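Local coordinates for protein prephenate dehydratase (Arthrobacter aurescens, PDB 3MWB) that probably catalyses the decarboxylation and dehydration of prephenate to phenylpyruvate in L-phenylalanine biosynthesis, and binds L-phenylalanine in its ACT domain, at residues Val7-Thr19 with Glu51-Gly65. Sequence-based numbering, arbitrary orientation. Where two conformers were deposited one is given.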
loop_
_atom_site.group_PDB
_atom_site.type_symbol
_atom_site.label_atom_id
_atom_site.label_comp_id
_atom_site.label_asym_id
_atom_site.label_seq_id
_atom_site.Cartn_x
_atom_site.Cartn_y
_atom_site.Cartn_z
ATOM N N VAL A 7 -27.852 27.257 29.700
ATOM C CA VAL A 7 -27.044 26.897 28.480
ATOM C C VAL A 7 -26.348 28.089 27.783
ATOM O O VAL A 7 -26.992 29.069 27.402
ATOM C CB VAL A 7 -27.872 26.007 27.484
ATOM C CG1 VAL A 7 -29.373 26.317 27.572
ATOM C CG2 VAL A 7 -27.351 26.113 26.040
ATOM N N THR A 8 -25.030 27.990 27.611
ATOM C CA THR A 8 -24.234 29.124 27.169
ATOM C C THR A 8 -23.397 28.757 25.950
ATOM O O THR A 8 -22.652 27.795 25.976
ATOM C CB THR A 8 -23.280 29.603 28.298
ATOM O OG1 THR A 8 -24.025 29.839 29.500
ATOM C CG2 THR A 8 -22.557 30.883 27.902
ATOM N N TYR A 9 -23.528 29.534 24.891
ATOM C CA TYR A 9 -22.701 29.362 23.723
ATOM C C TYR A 9 -21.751 30.518 23.579
ATOM O O TYR A 9 -22.095 31.659 23.903
ATOM C CB TYR A 9 -23.569 29.314 22.475
ATOM C CG TYR A 9 -24.450 28.109 22.383
ATOM C CD1 TYR A 9 -23.906 26.826 22.346
ATOM C CD2 TYR A 9 -25.838 28.243 22.318
ATOM C CE1 TYR A 9 -24.720 25.711 22.257
ATOM C CE2 TYR A 9 -26.660 27.126 22.232
ATOM C CZ TYR A 9 -26.094 25.869 22.199
ATOM O OH TYR A 9 -26.899 24.763 22.100
ATOM N N THR A 10 -20.553 30.226 23.092
ATOM C CA THR A 10 -19.701 31.242 22.550
ATOM C C THR A 10 -19.644 31.056 21.025
ATOM O O THR A 10 -20.065 30.029 20.498
ATOM C CB THR A 10 -18.288 31.219 23.152
ATOM O OG1 THR A 10 -17.635 29.988 22.822
ATOM C CG2 THR A 10 -18.344 31.378 24.691
ATOM N N PHE A 11 -19.139 32.068 20.337
ATOM C CA PHE A 11 -18.964 32.034 18.894
ATOM C C PHE A 11 -17.975 33.104 18.513
ATOM O O PHE A 11 -17.692 34.020 19.307
ATOM C CB PHE A 11 -20.286 32.232 18.140
ATOM C CG PHE A 11 -20.948 33.565 18.371
ATOM C CD1 PHE A 11 -21.700 33.799 19.521
ATOM C CD2 PHE A 11 -20.838 34.584 17.429
ATOM C CE1 PHE A 11 -22.320 35.013 19.717
ATOM C CE2 PHE A 11 -21.459 35.810 17.621
ATOM C CZ PHE A 11 -22.197 36.028 18.764
ATOM N N LEU A 12 -17.443 32.978 17.300
ATOM C CA LEU A 12 -16.527 33.960 16.766
ATOM C C LEU A 12 -17.323 35.236 16.488
ATOM O O LEU A 12 -18.228 35.243 15.662
ATOM C CB LEU A 12 -15.855 33.440 15.489
ATOM C CG LEU A 12 -14.782 34.331 14.847
ATOM C CD1 LEU A 12 -13.594 34.580 15.784
ATOM C CD2 LEU A 12 -14.288 33.727 13.531
ATOM N N GLY A 13 -17.004 36.293 17.223
ATOM C CA GLY A 13 -17.727 37.546 17.103
ATOM C C GLY A 13 -17.144 38.416 16.013
ATOM O O GLY A 13 -16.236 37.984 15.285
ATOM N N PRO A 14 -17.649 39.656 15.898
ATOM C CA PRO A 14 -18.666 40.214 16.787
ATOM C C PRO A 14 -20.094 39.733 16.461
ATOM O O PRO A 14 -20.275 38.820 15.670
ATOM C CB PRO A 14 -18.515 41.731 16.575
ATOM C CG PRO A 14 -17.945 41.869 15.156
ATOM C CD PRO A 14 -17.318 40.554 14.776
ATOM N N GLN A 15 -21.099 40.337 17.092
ATOM C CA GLN A 15 -22.486 39.999 16.787
ATOM C C GLN A 15 -22.819 40.386 15.334
ATOM O O GLN A 15 -22.213 41.299 14.760
ATOM C CB GLN A 15 -23.451 40.620 17.816
ATOM C CG GLN A 15 -23.299 40.007 19.227
ATOM C CD GLN A 15 -24.375 40.435 20.229
ATOM O OE1 GLN A 15 -25.133 41.377 19.990
ATOM N NE2 GLN A 15 -24.438 39.733 21.368
ATOM N N GLY A 16 -23.741 39.650 14.716
ATOM C CA GLY A 16 -24.212 40.004 13.367
ATOM C C GLY A 16 -23.405 39.452 12.205
ATOM O O GLY A 16 -23.748 39.679 11.022
ATOM N N THR A 17 -22.333 38.726 12.528
ATOM C CA THR A 17 -21.543 38.020 11.513
ATOM C C THR A 17 -22.301 36.815 10.957
ATOM O O THR A 17 -23.343 36.409 11.485
ATOM C CB THR A 17 -20.202 37.497 12.100
ATOM O OG1 THR A 17 -20.473 36.756 13.298
ATOM C CG2 THR A 17 -19.262 38.668 12.454
ATOM N N PHE A 18 -21.759 36.231 9.888
ATOM C CA PHE A 18 -22.251 34.958 9.391
ATOM C C PHE A 18 -22.145 33.861 10.455
ATOM O O PHE A 18 -23.009 32.993 10.550
ATOM C CB PHE A 18 -21.502 34.573 8.101
ATOM C CG PHE A 18 -21.938 35.367 6.922
ATOM C CD1 PHE A 18 -21.412 36.651 6.691
ATOM C CD2 PHE A 18 -22.932 34.878 6.075
ATOM C CE1 PHE A 18 -21.853 37.413 5.597
ATOM C CE2 PHE A 18 -23.377 35.627 4.982
ATOM C CZ PHE A 18 -22.828 36.896 4.741
ATOM N N THR A 19 -21.103 33.927 11.278
ATOM C CA THR A 19 -20.965 32.978 12.387
ATOM C C THR A 19 -22.161 33.020 13.352
ATOM O O THR A 19 -22.728 31.974 13.664
ATOM C CB THR A 19 -19.633 33.150 13.125
ATOM O OG1 THR A 19 -18.571 33.250 12.163
ATOM C CG2 THR A 19 -19.355 31.961 14.024
ATOM N N GLU A 51 -16.893 27.423 31.356
ATOM C CA GLU A 51 -17.731 28.630 31.456
ATOM C C GLU A 51 -18.689 28.808 30.281
ATOM O O GLU A 51 -19.418 29.783 30.235
ATOM C CB GLU A 51 -16.864 29.888 31.538
ATOM C CG GLU A 51 -15.858 29.917 32.674
ATOM C CD GLU A 51 -16.464 30.297 33.994
ATOM O OE1 GLU A 51 -17.363 29.576 34.498
ATOM O OE2 GLU A 51 -16.009 31.317 34.550
ATOM N N ALA A 52 -18.637 27.900 29.310
ATOM C CA ALA A 52 -19.615 27.866 28.226
ATOM C C ALA A 52 -19.853 26.417 27.872
ATOM O O ALA A 52 -18.975 25.576 28.044
ATOM C CB ALA A 52 -19.112 28.643 27.000
ATOM N N ASP A 53 -21.032 26.111 27.371
ATOM C CA ASP A 53 -21.326 24.730 27.028
ATOM C C ASP A 53 -20.713 24.314 25.702
ATOM O O ASP A 53 -20.220 23.206 25.585
ATOM C CB ASP A 53 -22.821 24.491 27.035
ATOM C CG ASP A 53 -23.400 24.641 28.412
ATOM O OD1 ASP A 53 -23.044 23.817 29.287
ATOM O OD2 ASP A 53 -24.177 25.597 28.627
ATOM N N ALA A 54 -20.757 25.194 24.711
ATOM C CA ALA A 54 -20.260 24.856 23.388
ATOM C C ALA A 54 -19.849 26.128 22.673
ATOM O O ALA A 54 -20.327 27.216 23.008
ATOM C CB ALA A 54 -21.329 24.116 22.605
ATOM N N ALA A 55 -18.971 25.991 21.683
ATOM C CA ALA A 55 -18.491 27.132 20.926
ATOM C C ALA A 55 -18.751 26.880 19.444
ATOM O O ALA A 55 -18.446 25.805 18.953
ATOM C CB ALA A 55 -17.004 27.323 21.163
HETATM N N MSE A 56 -19.319 27.868 18.753
HETATM C CA MSE A 56 -19.616 27.764 17.336
HETATM C C MSE A 56 -18.531 28.468 16.521
HETATM O O MSE A 56 -18.396 29.698 16.576
HETATM C CB MSE A 56 -20.986 28.364 17.017
HETATM C CG MSE A 56 -21.431 28.156 15.559
HETATM SE SE MSE A 56 -21.790 26.252 15.119
HETATM C CE MSE A 56 -23.540 25.948 15.919
ATOM N N VAL A 57 -17.771 27.681 15.764
ATOM C CA VAL A 57 -16.626 28.210 15.038
ATOM C C VAL A 57 -16.616 27.712 13.602
ATOM O O VAL A 57 -17.070 26.596 13.338
ATOM C CB VAL A 57 -15.291 27.879 15.764
ATOM C CG1 VAL A 57 -15.240 28.563 17.144
ATOM C CG2 VAL A 57 -15.083 26.356 15.910
ATOM N N PRO A 58 -16.096 28.532 12.663
ATOM C CA PRO A 58 -16.090 28.107 11.265
ATOM C C PRO A 58 -14.961 27.120 11.003
ATOM O O PRO A 58 -13.915 27.177 11.663
ATOM C CB PRO A 58 -15.826 29.408 10.510
ATOM C CG PRO A 58 -14.970 30.223 11.440
ATOM C CD PRO A 58 -15.357 29.804 12.858
ATOM N N ILE A 59 -15.162 26.231 10.034
ATOM C CA ILE A 59 -14.123 25.264 9.679
ATOM C C ILE A 59 -13.861 25.166 8.184
ATOM O O ILE A 59 -12.854 24.590 7.783
ATOM C CB ILE A 59 -14.382 23.846 10.282
ATOM C CG1 ILE A 59 -13.079 23.014 10.199
ATOM C CG2 ILE A 59 -15.602 23.186 9.603
ATOM C CD1 ILE A 59 -13.007 21.719 10.995
ATOM N N GLU A 60 -14.756 25.720 7.365
ATOM C CA GLU A 60 -14.532 25.811 5.916
ATOM C C GLU A 60 -15.336 26.966 5.289
ATOM O O GLU A 60 -16.520 27.136 5.578
ATOM C CB GLU A 60 -14.859 24.476 5.218
ATOM C CG GLU A 60 -14.629 24.459 3.701
ATOM C CD GLU A 60 -13.199 24.075 3.253
ATOM O OE1 GLU A 60 -12.366 23.683 4.104
ATOM O OE2 GLU A 60 -12.907 24.147 2.024
ATOM N N ASN A 61 -14.663 27.748 4.444
ATOM C CA ASN A 61 -15.296 28.758 3.590
ATOM C C ASN A 61 -15.970 29.862 4.387
ATOM O O ASN A 61 -17.129 30.206 4.121
ATOM C CB ASN A 61 -16.320 28.120 2.631
ATOM C CG ASN A 61 -15.689 27.170 1.622
ATOM O OD1 ASN A 61 -14.481 27.209 1.380
ATOM N ND2 ASN A 61 -16.515 26.303 1.021
ATOM N N SER A 62 -15.234 30.403 5.363
ATOM C CA SER A 62 -15.728 31.431 6.266
ATOM C C SER A 62 -15.588 32.813 5.631
ATOM O O SER A 62 -14.497 33.216 5.194
ATOM C CB SER A 62 -14.958 31.403 7.581
ATOM O OG SER A 62 -15.342 32.493 8.399
ATOM N N VAL A 63 -16.703 33.537 5.601
ATOM C CA VAL A 63 -16.750 34.877 5.039
ATOM C C VAL A 63 -16.021 35.854 5.962
ATOM O O VAL A 63 -15.668 36.954 5.550
ATOM C CB VAL A 63 -18.219 35.304 4.826
ATOM C CG1 VAL A 63 -18.339 36.797 4.675
ATOM C CG2 VAL A 63 -18.768 34.606 3.621
ATOM N N GLU A 64 -15.793 35.413 7.198
ATOM C CA GLU A 64 -15.288 36.258 8.271
ATOM C C GLU A 64 -13.856 35.894 8.657
ATOM O O GLU A 64 -13.276 36.507 9.552
ATOM C CB GLU A 64 -16.186 36.101 9.508
ATOM C CG GLU A 64 -17.694 36.322 9.271
ATOM C CD GLU A 64 -18.097 37.778 8.951
ATOM O OE1 GLU A 64 -17.236 38.690 8.880
ATOM O OE2 GLU A 64 -19.318 38.012 8.761
ATOM N N GLY A 65 -13.289 34.892 7.994
ATOM C CA GLY A 65 -12.020 34.318 8.438
ATOM C C GLY A 65 -12.234 33.353 9.600
ATOM O O GLY A 65 -13.342 32.856 9.827
HETATM O O HOH W 1 -17.939 32.690 9.212
#
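Tyr-9 CD1 lies 3.7 Å from Ala-54 CB, and Phe-11 and Met-56 continue this apolar seam through their CB atoms. Phe-11 CG sits between the backbone N and the carbonyl carbon (chi1 63°), which carries its ring away from Met-56 toward helix 18-23 and strand 33-37. On the opposite face of the sheet Thr-10 CG2 meets Ala-52 CB, while Thr-10 OG1 is hydrogen-bonded to Ala-43 O. Farther along, Leu-12 CD2 touches the Pro-58 ring, the two side chains crossing at about a right angle.

Between these two layers of side chains strands 8-12 and 54-60 run parallel, with axes 20° apart. Both backbone polar groups of Thr-10 turn to strand 54-60: N donates to Ala-54 O, and O accepts from Met-56 N at 2.9 Å. Both strands are interior to the mixed five-stranded sheet of the prephenate dehydratase domain, of the periplasmic-binding-protein clan, strand 33-37 flanking the first and strand 181-188 the second.

At one polar edge Asp-53 closes a ring with Thr-8: OD2 takes Thr-8 N on its anti lone pair at 2.7 Å, while Asp-53 N donates to Thr-8 O, also at 2.7 Å.

At the other, Phe-18 N, in the first turn of helix 18-23, donates to Glu-64 OE2 at 3.2 Å and 167°. The same oxygen lies in the Phe-18 ring plane, 3.2 Å from CD1, stands 3.5 Å from Thr-17 CB and is also hydrogen-bonded to Thr-137 OG1. With an alanine here instead of Glu-64, Phe-18 N and Thr-137 OG1 would probably lose this shared partner, and Thr-17 its cover. The Phe-18 side chain is about 10 Å from that of Ala-161, a magnesium-binding residue, though no magnesium is bound to this chain. Gripped by a helix N-H and a threonine hydroxyl, the buried carboxylate oxygen ties segment 51-65 to the start of helix 18-23 as well as to strand 8-12.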